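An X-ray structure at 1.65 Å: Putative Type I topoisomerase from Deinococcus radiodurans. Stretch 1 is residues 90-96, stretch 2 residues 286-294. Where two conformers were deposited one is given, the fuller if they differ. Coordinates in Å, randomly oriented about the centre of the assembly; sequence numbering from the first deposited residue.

Stretch 1, residues 90-96: KKWQRLT
Stretch 2 286-294: RGSYICPVI

The contact joins the first turns of a helix, residues 91-96, to a linker between two helices, and it buries 294 Å² counting both sides. No hydrogen bond crosses it, so packing carries the interaction. The register is set by Lys 91 and Cys 291, whose CA atoms lie 6.1 Å apart.

Lys 91 (phi/psi -53/-45) has the most surface covered, 82 Å². Its CB points toward stretch 2. From chi1 of -66° (m), chi2 of -177° and chi3 of 177° (both t) extend the chain past Cys 291 and Pro 292 to the preceding helical segment, and chi4 of 68° (p) turns NZ at the end. There CE lies 3.8 Å from Ser 288 O, and NZ lies 3.7 Å from Gly 287 O, too long to count as a hydrogen bond. Two conformers were deposited for this lysine, and the one described is a single choice.

Cys 291, with 57 Å² covered, touches Lys 91, Trp 92 and Leu 95. Its phi/psi of -65/127 is extended, and it caps the following helix: Val 293 N donates to Cys 291 SG at 3.7 Å, a weak bond, while Ile 294 N donates to Cys 291 O at 3.2 Å. With chi1 at 178° (t), the same sulfur meets Trp 92 CB at 3.7 Å and Lys 91 CB at 4.3 Å. One turn along the first helix, Leu 95 (m, t) brings CD1 to 4.1 Å from Cys 291 CB.

Trp 92 has 42 Å² covered. Its CB points toward stretch 2, but chi1 of 66° (p) and chi2 of -91° lead the indole end away. Val 293 (chi1 171°, t) places CG2 3.9 Å from Trp 92 CB and oblique to the ring. Stretch 1 is helical from Lys 91 on: Leu 95 N donates to Lys 91 O at 2.9 Å, and Thr 96 N to Trp 92 O at 3.0 Å.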

# COMPACT_ATOMS: atom_id res chain seq x y z
N LYS A 90 -5.35 -5.74 -16.65
CA LYS A 90 -5.35 -6.95 -15.84
C LYS A 90 -4.64 -6.67 -14.53
O LYS A 90 -3.80 -5.77 -14.45
CB LYS A 90 -4.68 -8.11 -16.57
CG LYS A 90 -5.45 -8.55 -17.81
CD LYS A 90 -5.79 -10.03 -17.80
CE LYS A 90 -7.01 -10.35 -18.67
NZ LYS A 90 -7.16 -9.42 -19.85
N LYS A 91 -5.00 -7.44 -13.51
CA LYS A 91 -4.44 -7.27 -12.17
C LYS A 91 -2.91 -7.30 -12.22
O LYS A 91 -2.26 -6.47 -11.59
CB LYS A 91 -4.94 -8.37 -11.24
CG LYS A 91 -6.43 -8.31 -10.95
CD LYS A 91 -6.84 -9.39 -9.96
CE LYS A 91 -8.31 -9.28 -9.62
NZ LYS A 91 -9.16 -9.62 -10.77
N TRP A 92 -2.35 -8.25 -12.96
CA TRP A 92 -0.89 -8.37 -13.01
C TRP A 92 -0.25 -7.12 -13.60
O TRP A 92 0.83 -6.71 -13.15
CB TRP A 92 -0.42 -9.64 -13.74
CG TRP A 92 -0.73 -9.69 -15.19
CD1 TRP A 92 -1.84 -10.22 -15.76
CD2 TRP A 92 0.08 -9.20 -16.27
NE1 TRP A 92 -1.78 -10.09 -17.13
CE2 TRP A 92 -0.61 -9.47 -17.46
CE3 TRP A 92 1.32 -8.56 -16.33
CZ2 TRP A 92 -0.11 -9.12 -18.72
CZ3 TRP A 92 1.82 -8.21 -17.59
CH2 TRP A 92 1.11 -8.50 -18.76
N GLN A 93 -0.92 -6.48 -14.56
CA GLN A 93 -0.43 -5.23 -15.15
C GLN A 93 -0.46 -4.06 -14.16
O GLN A 93 0.52 -3.33 -14.02
CB GLN A 93 -1.26 -4.85 -16.38
CG GLN A 93 -1.19 -5.84 -17.50
CD GLN A 93 -2.11 -5.47 -18.64
OE1 GLN A 93 -3.33 -5.52 -18.51
NE2 GLN A 93 -1.53 -5.09 -19.76
N ARG A 94 -1.60 -3.88 -13.49
CA ARG A 94 -1.73 -2.82 -12.50
C ARG A 94 -0.73 -3.00 -11.36
O ARG A 94 -0.10 -2.03 -10.91
CB ARG A 94 -3.15 -2.72 -11.95
CG ARG A 94 -3.39 -1.44 -11.16
CD ARG A 94 -4.80 -1.37 -10.64
NE ARG A 94 -4.99 -0.27 -9.69
CZ ARG A 94 -5.31 0.97 -10.03
NH1 ARG A 94 -5.49 1.30 -11.31
NH2 ARG A 94 -5.48 1.90 -9.09
N LEU A 95 -0.56 -4.24 -10.89
CA LEU A 95 0.34 -4.51 -9.76
C LEU A 95 1.82 -4.35 -10.12
O LEU A 95 2.62 -3.93 -9.28
CB LEU A 95 0.11 -5.91 -9.19
CG LEU A 95 -1.19 -6.14 -8.40
CD1 LEU A 95 -1.17 -7.50 -7.72
CD2 LEU A 95 -1.41 -5.03 -7.39
N THR A 96 2.21 -4.71 -11.34
CA THR A 96 3.59 -4.49 -11.76
C THR A 96 3.90 -3.01 -11.75
O THR A 96 4.96 -2.59 -11.30
CB THR A 96 3.82 -5.03 -13.20
OG1 THR A 96 3.42 -6.40 -13.25
CG2 THR A 96 5.29 -4.93 -13.59
N ARG A 286 -9.93 -14.76 -3.36
CA ARG A 286 -9.49 -15.40 -4.61
C ARG A 286 -9.94 -14.58 -5.82
O ARG A 286 -9.18 -14.41 -6.78
CB ARG A 286 -10.01 -16.84 -4.71
CG ARG A 286 -9.28 -17.74 -5.74
CD ARG A 286 -9.44 -19.23 -5.44
NE ARG A 286 -8.50 -20.05 -6.20
CZ ARG A 286 -8.12 -21.29 -5.88
NH1 ARG A 286 -8.58 -21.89 -4.78
NH2 ARG A 286 -7.26 -21.93 -6.66
N GLY A 287 -11.16 -14.07 -5.78
CA GLY A 287 -11.73 -13.33 -6.90
C GLY A 287 -11.20 -11.93 -7.16
O GLY A 287 -11.11 -11.51 -8.32
N SER A 288 -10.85 -11.19 -6.11
CA SER A 288 -10.53 -9.77 -6.21
C SER A 288 -9.16 -9.33 -5.67
O SER A 288 -8.71 -8.22 -5.98
CB SER A 288 -11.60 -8.95 -5.48
OG SER A 288 -12.86 -9.08 -6.11
N TYR A 289 -8.51 -10.16 -4.85
CA TYR A 289 -7.31 -9.70 -4.17
C TYR A 289 -6.03 -10.39 -4.66
O TYR A 289 -5.07 -9.70 -5.02
CB TYR A 289 -7.49 -9.74 -2.65
CG TYR A 289 -8.44 -8.66 -2.17
CD1 TYR A 289 -9.81 -8.90 -2.04
CD2 TYR A 289 -7.97 -7.38 -1.89
CE1 TYR A 289 -10.68 -7.90 -1.63
CE2 TYR A 289 -8.84 -6.37 -1.48
CZ TYR A 289 -10.19 -6.63 -1.35
OH TYR A 289 -11.03 -5.62 -0.92
N ILE A 290 -6.00 -11.72 -4.70
CA ILE A 290 -4.78 -12.44 -5.09
C ILE A 290 -4.69 -12.53 -6.61
O ILE A 290 -5.60 -13.07 -7.27
CB ILE A 290 -4.74 -13.88 -4.52
CG1 ILE A 290 -4.85 -13.90 -2.99
CG2 ILE A 290 -3.46 -14.59 -4.94
CD1 ILE A 290 -5.06 -15.27 -2.40
N CYS A 291 -3.61 -12.00 -7.18
CA CYS A 291 -3.40 -12.10 -8.63
C CYS A 291 -3.22 -13.58 -9.02
O CYS A 291 -2.37 -14.26 -8.48
CB CYS A 291 -2.20 -11.25 -9.05
SG CYS A 291 -1.84 -11.39 -10.81
N PRO A 292 -4.01 -14.08 -10.00
CA PRO A 292 -3.94 -15.50 -10.33
C PRO A 292 -2.61 -15.95 -10.91
O PRO A 292 -2.28 -17.13 -10.89
CB PRO A 292 -5.06 -15.67 -11.37
CG PRO A 292 -5.27 -14.35 -11.94
CD PRO A 292 -4.97 -13.35 -10.84
N VAL A 293 -1.83 -15.01 -11.42
CA VAL A 293 -0.51 -15.34 -11.93
C VAL A 293 0.33 -16.09 -10.90
O VAL A 293 1.04 -17.03 -11.23
CB VAL A 293 0.21 -14.08 -12.46
CG1 VAL A 293 1.68 -14.39 -12.79
CG2 VAL A 293 -0.53 -13.54 -13.69
N ILE A 294 0.24 -15.70 -9.62
CA ILE A 294 1.01 -16.34 -8.55
C ILE A 294 0.66 -17.83 -8.41
O ILE A 294 1.52 -18.69 -8.19
CB ILE A 294 0.79 -15.56 -7.21
CG1 ILE A 294 1.72 -14.34 -7.15
CG2 ILE A 294 1.00 -16.44 -5.99
CD1 ILE A 294 1.53 -13.35 -8.28